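Local structure of cerato-platanin-like protein (Moniliophthora perniciosa, 3SUM) at residues Leu16-Phe21 and Ala25-Leu30; Thr58-Cys63 and Val78-Glu83. The protein is of uncertain function but belongs to the cerato-platanins, small secreted fungal proteins with a double-psi beta-barrel fold that are often linked to plant interaction. All coordinates share one frame; numbering follows the deposited sequence.

Contact 1 of 2, residues Leu16-Phe21 and Ala25-Leu30; sequences LSISEF and AALAKL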
loop_
_atom_site.group_PDB
_atom_site.type_symbol
_atom_site.label_atom_id
_atom_site.label_comp_id
_atom_site.label_asym_id
_atom_site.label_seq_id
_atom_site.Cartn_x
_atom_site.Cartn_y
_atom_site.Cartn_z
ATOM N N LEU A 16 0.230 -4.578 -14.770
ATOM C CA LEU A 16 1.073 -3.454 -15.086
ATOM C C LEU A 16 2.536 -3.693 -14.865
ATOM O O LEU A 16 2.977 -4.112 -13.783
ATOM C CB LEU A 16 0.666 -2.213 -14.268
ATOM C CG LEU A 16 -0.709 -1.640 -14.621
ATOM C CD1 LEU A 16 -1.068 -0.485 -13.738
ATOM C CD2 LEU A 16 -0.802 -1.168 -16.110
ATOM N N SER A 17 3.321 -3.248 -15.834
ATOM C CA SER A 17 4.754 -3.284 -15.650
ATOM C C SER A 17 5.136 -2.473 -14.407
ATOM O O SER A 17 4.568 -1.392 -14.152
ATOM C CB SER A 17 5.449 -2.684 -16.901
ATOM O OG SER A 17 6.819 -2.467 -16.564
ATOM N N ILE A 18 6.113 -2.963 -13.650
ATOM C CA ILE A 18 6.571 -2.192 -12.488
ATOM C C ILE A 18 7.175 -0.836 -12.923
ATOM O O ILE A 18 7.267 0.061 -12.122
ATOM C CB ILE A 18 7.582 -2.996 -11.601
ATOM C CG1 ILE A 18 8.826 -3.440 -12.394
ATOM C CG2 ILE A 18 6.887 -4.199 -10.872
ATOM C CD1 ILE A 18 9.988 -3.836 -11.420
ATOM N N SER A 19 7.501 -0.686 -14.208
ATOM C CA SER A 19 8.059 0.573 -14.739
ATOM C C SER A 19 7.036 1.697 -14.642
ATOM O O SER A 19 7.381 2.883 -14.659
ATOM C CB SER A 19 8.461 0.372 -16.189
ATOM O OG SER A 19 7.267 0.431 -16.999
ATOM N N GLU A 20 5.756 1.341 -14.533
ATOM C CA GLU A 20 4.714 2.317 -14.487
ATOM C C GLU A 20 4.525 3.026 -13.136
ATOM O O GLU A 20 3.681 3.898 -13.024
ATOM C CB GLU A 20 3.389 1.659 -14.872
ATOM C CG GLU A 20 3.399 1.079 -16.287
ATOM C CD GLU A 20 3.059 2.134 -17.340
ATOM O OE1 GLU A 20 2.707 3.302 -16.993
ATOM O OE2 GLU A 20 3.155 1.813 -18.530
ATOM N N PHE A 21 5.386 2.730 -12.170
ATOM C CA PHE A 21 5.237 3.184 -10.792
ATOM C C PHE A 21 6.505 3.889 -10.445
ATOM O O PHE A 21 7.583 3.472 -10.860
ATOM C CB PHE A 21 5.115 1.943 -9.894
ATOM C CG PHE A 21 3.894 1.142 -10.212
ATOM C CD1 PHE A 21 2.685 1.452 -9.634
ATOM C CD2 PHE A 21 3.938 0.177 -11.228
ATOM C CE1 PHE A 21 1.529 0.772 -9.984
ATOM C CE2 PHE A 21 2.776 -0.526 -11.581
ATOM C CZ PHE A 21 1.574 -0.230 -10.996
ATOM N N ALA A 25 12.303 0.923 -9.017
ATOM C CA ALA A 25 13.548 0.288 -8.609
ATOM C C ALA A 25 13.373 -0.530 -7.331
ATOM O O ALA A 25 13.865 -1.650 -7.204
ATOM C CB ALA A 25 14.710 1.417 -8.429
ATOM N N ALA A 26 12.677 0.027 -6.359
ATOM C CA ALA A 26 12.452 -0.688 -5.124
ATOM C C ALA A 26 11.594 -1.946 -5.444
ATOM O O ALA A 26 11.840 -3.009 -4.891
ATOM C CB ALA A 26 11.741 0.189 -4.153
ATOM N N LEU A 27 10.618 -1.799 -6.338
ATOM C CA LEU A 27 9.741 -2.933 -6.746
ATOM C C LEU A 27 10.498 -4.114 -7.306
ATOM O O LEU A 27 10.116 -5.299 -7.069
ATOM C CB LEU A 27 8.699 -2.495 -7.751
ATOM C CG LEU A 27 7.706 -1.438 -7.210
ATOM C CD1 LEU A 27 6.669 -1.042 -8.301
ATOM C CD2 LEU A 27 7.007 -1.940 -5.946
ATOM N N ALA A 28 11.564 -3.808 -8.038
ATOM C CA ALA A 28 12.414 -4.844 -8.649
ATOM C C ALA A 28 13.025 -5.715 -7.573
ATOM O O ALA A 28 13.406 -6.859 -7.830
ATOM C CB ALA A 28 13.541 -4.215 -9.463
ATOM N N LYS A 29 13.179 -5.173 -6.382
ATOM C CA LYS A 29 13.747 -5.953 -5.288
ATOM C C LYS A 29 12.729 -6.581 -4.346
ATOM O O LYS A 29 13.116 -7.124 -3.304
ATOM C CB LYS A 29 14.634 -5.037 -4.497
ATOM C CG LYS A 29 15.780 -4.581 -5.452
ATOM C CD LYS A 29 16.902 -3.770 -4.711
ATOM C CE LYS A 29 16.487 -2.392 -4.295
ATOM N NZ LYS A 29 17.770 -1.545 -4.130
ATOM N N LEU A 30 11.457 -6.484 -4.726
ATOM C CA LEU A 30 10.369 -6.847 -3.856
ATOM C C LEU A 30 9.557 -7.956 -4.438
ATOM O O LEU A 30 8.387 -8.115 -4.109
ATOM C CB LEU A 30 9.523 -5.646 -3.484
ATOM C CG LEU A 30 10.193 -4.732 -2.471
ATOM C CD1 LEU A 30 9.304 -3.451 -2.329
ATOM C CD2 LEU A 30 10.312 -5.396 -1.086
#
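I18 and F21 pack against L27 and A28 in a small apolar contact that closes the turn between a 3-10 segment at residues 18-20 and helix 24-28, at the periphery of the double-psi barrel. L27 is central to the packing: its CD1 lies 3.7 Å from F21 CB and 3.9 Å from I18 CB, so one methyl fills the corner between the two side chains. The same methyl meets the F21 ring obliquely, and the F21 and L27 side chains cross at about a right angle. The I18 and L27 side chains instead run antiparallel alongside each other, with I18 CG2 4.0 Å from L27 CB. With CG1 of I18 held between the backbone N and the carbonyl carbon (chi1 58°), the extended CG1-CD1 arm reaches A28, CD1 lying 3.7 Å from A28 N and 4.1 Å from A28 CB. An alanine in place of I18 would remove this arm and the CG2 methyl, and would probably leave A28 without its apolar partner here and thin the packing on L27, where CB alone would remain. Backbone hydrogen bonds from E20 N to S17 O and from F21 N to I18 O hold the 3-10 turn. Beyond the contact, L27 rests on V78 and F21 on D79, both of strand 71-79, while L41 and K10 from neighbouring loops also touch F21.

Contact 2 of 2, residues Thr58-Cys63 and Val78-Glu83; sequences TECGSC and VDRVEE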
loop_
_atom_site.group_PDB
_atom_site.type_symbol
_atom_site.label_atom_id
_atom_site.label_comp_id
_atom_site.label_asym_id
_atom_site.label_seq_id
_atom_site.Cartn_x
_atom_site.Cartn_y
_atom_site.Cartn_z
ATOM N N THR A 58 7.214 9.099 2.886
ATOM C CA THR A 58 7.237 7.611 2.797
ATOM C C THR A 58 8.352 7.224 1.831
ATOM O O THR A 58 8.597 7.935 0.834
ATOM C CB THR A 58 5.914 7.024 2.225
ATOM O OG1 THR A 58 5.775 7.433 0.844
ATOM C CG2 THR A 58 4.725 7.617 3.025
ATOM N N GLU A 59 8.991 6.080 2.113
ATOM C CA GLU A 59 10.040 5.567 1.271
ATOM C C GLU A 59 9.451 4.519 0.373
ATOM O O GLU A 59 8.430 3.872 0.726
ATOM C CB GLU A 59 11.173 4.958 2.098
ATOM C CG GLU A 59 11.948 6.022 2.893
ATOM C CD GLU A 59 12.577 7.126 1.954
ATOM O OE1 GLU A 59 13.309 6.754 0.991
ATOM O OE2 GLU A 59 12.282 8.352 2.153
ATOM N N CYS A 60 10.015 4.447 -0.833
ATOM C CA CYS A 60 9.599 3.454 -1.798
ATOM C C CYS A 60 9.737 2.093 -1.159
ATOM O O CYS A 60 10.762 1.773 -0.601
ATOM C CB CYS A 60 10.443 3.523 -3.061
ATOM S SG CYS A 60 9.720 4.821 -4.123
ATOM N N GLY A 61 8.704 1.285 -1.272
ATOM C CA GLY A 61 8.782 -0.061 -0.703
ATOM C C GLY A 61 8.523 -0.119 0.778
ATOM O O GLY A 61 8.458 -1.235 1.328
ATOM N N SER A 62 8.250 1.007 1.445
ATOM C CA SER A 62 8.052 0.894 2.900
ATOM C C SER A 62 6.693 0.289 3.190
ATOM O O SER A 62 5.802 0.288 2.347
ATOM C CB SER A 62 8.162 2.224 3.646
ATOM O OG SER A 62 7.352 3.212 3.024
ATOM N N CYS A 63 6.539 -0.110 4.429
ATOM C CA CYS A 63 5.302 -0.829 4.847
ATOM C C CYS A 63 4.635 0.030 5.842
ATOM O O CYS A 63 5.287 0.462 6.804
ATOM C CB CYS A 63 5.746 -2.097 5.482
ATOM S SG CYS A 63 4.301 -3.124 5.918
ATOM N N VAL A 78 4.268 1.760 -3.307
ATOM C CA VAL A 78 4.752 1.278 -4.574
ATOM C C VAL A 78 4.772 2.389 -5.622
ATOM O O VAL A 78 5.237 2.182 -6.745
ATOM C CB VAL A 78 3.889 0.124 -5.126
ATOM C CG1 VAL A 78 3.857 -1.126 -4.107
ATOM C CG2 VAL A 78 2.439 0.612 -5.545
ATOM N N ASP A 79 4.306 3.578 -5.244
ATOM C CA ASP A 79 4.267 4.662 -6.253
ATOM C C ASP A 79 4.180 5.985 -5.493
ATOM O O ASP A 79 4.152 5.986 -4.246
ATOM C CB ASP A 79 3.002 4.398 -7.096
ATOM C CG ASP A 79 2.951 5.212 -8.395
ATOM O OD1 ASP A 79 3.937 5.902 -8.759
ATOM O OD2 ASP A 79 1.876 5.140 -9.000
ATOM N N ARG A 80 4.096 7.105 -6.183
ATOM C CA ARG A 80 4.139 8.388 -5.503
ATOM C C ARG A 80 2.877 9.130 -5.871
ATOM O O ARG A 80 2.383 8.961 -6.977
ATOM C CB ARG A 80 5.364 9.279 -5.963
ATOM C CG ARG A 80 6.571 9.303 -4.937
ATOM C CD ARG A 80 6.907 7.808 -4.588
ATOM N NE ARG A 80 8.139 7.728 -3.797
ATOM C CZ ARG A 80 8.138 7.678 -2.483
ATOM N NH1 ARG A 80 6.993 7.714 -1.845
ATOM N NH2 ARG A 80 9.280 7.587 -1.829
ATOM N N VAL A 81 2.323 9.901 -4.942
ATOM C CA VAL A 81 1.388 10.968 -5.304
ATOM C C VAL A 81 2.097 12.183 -4.728
ATOM O O VAL A 81 2.919 12.039 -3.823
ATOM C CB VAL A 81 0.032 10.798 -4.651
ATOM C CG1 VAL A 81 -0.715 9.709 -5.381
ATOM C CG2 VAL A 81 0.164 10.447 -3.152
ATOM N N GLU A 82 1.856 13.371 -5.201
ATOM C CA GLU A 82 2.633 14.446 -4.537
ATOM C C GLU A 82 1.790 15.389 -3.701
ATOM O O GLU A 82 1.989 16.615 -3.720
ATOM C CB GLU A 82 3.459 15.202 -5.556
ATOM C CG GLU A 82 4.489 14.360 -6.347
ATOM C CD GLU A 82 3.805 13.458 -7.363
ATOM O OE1 GLU A 82 2.691 13.824 -7.841
ATOM O OE2 GLU A 82 4.388 12.413 -7.694
ATOM N N GLU A 83 0.832 14.815 -2.985
ATOM C CA GLU A 83 -0.040 15.538 -2.126
ATOM C C GLU A 83 0.312 15.093 -0.734
ATOM O O GLU A 83 0.331 13.889 -0.446
ATOM C CB GLU A 83 -1.472 15.189 -2.477
ATOM C CG GLU A 83 -2.291 16.385 -3.063
ATOM C CD GLU A 83 -1.910 16.898 -4.456
ATOM O OE1 GLU A 83 -1.996 16.177 -5.477
ATOM O OE2 GLU A 83 -1.566 18.087 -4.552
#
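The guanidinium of R80, which follows D79 in the chain, clasps the loop that leads into strand 63-68, where T58 precedes a type II beta turn from E59 to S62. It grips T58 end-on with two nitrogens: NH2 donates to T58 O at 2.8 Å, and NH1 to T58 OG1 at 3.0 Å. Both acceptors lie near the guanidinium plane; a weak bond from NH1 to T58 O, 3.1 Å long, adds to the grip. A bend at chi2 (51°) turns the arginine chain toward the loop, and C60 CA lies over one guanidinium face. C60 SG, disulfide-bonded to C23, sits 3.3 Å from R80 NE. Within the turn, E59 O accepts from both S62 N and S62 OG, the latter at 2.6 Å, while G61 has the positive phi (81°) of the third turn position. T58 OG1 also bonds to P54 O and R80 NH1 to A53 O, so the pair also reaches the start of the same loop. This grip turns a long cationic side chain into a cross-link between two chain segments; the charge probably polarises the T58 carbonyl, and the buried hydroxyl, accepting from R80 NH1 while bonding to P54 O, is held in one rotation.

The two contacts come in series along the chain, contact 1 closing before contact 2 opens, and their centres lie about 12 Å apart. Contact 1 is the more peripheral, its centre about 13 Å from the chain centre against about 8 Å for that of contact 2. They nevertheless touch: F21 CB comes to 3.2 Å from V78 O, and L27 CD2 packs 3.7 Å from V78 CG1, bringing the end of strand 71-79 against the region around helix 24-28. A second junction joins A26 to C60, next to the C23-C60 disulfide, which ties the residue just before that helix covalently to the 58-63 segment. Packing and disulfide together probably help hold the peripheral helix against strand 71-79 and the loop before strand 63-68.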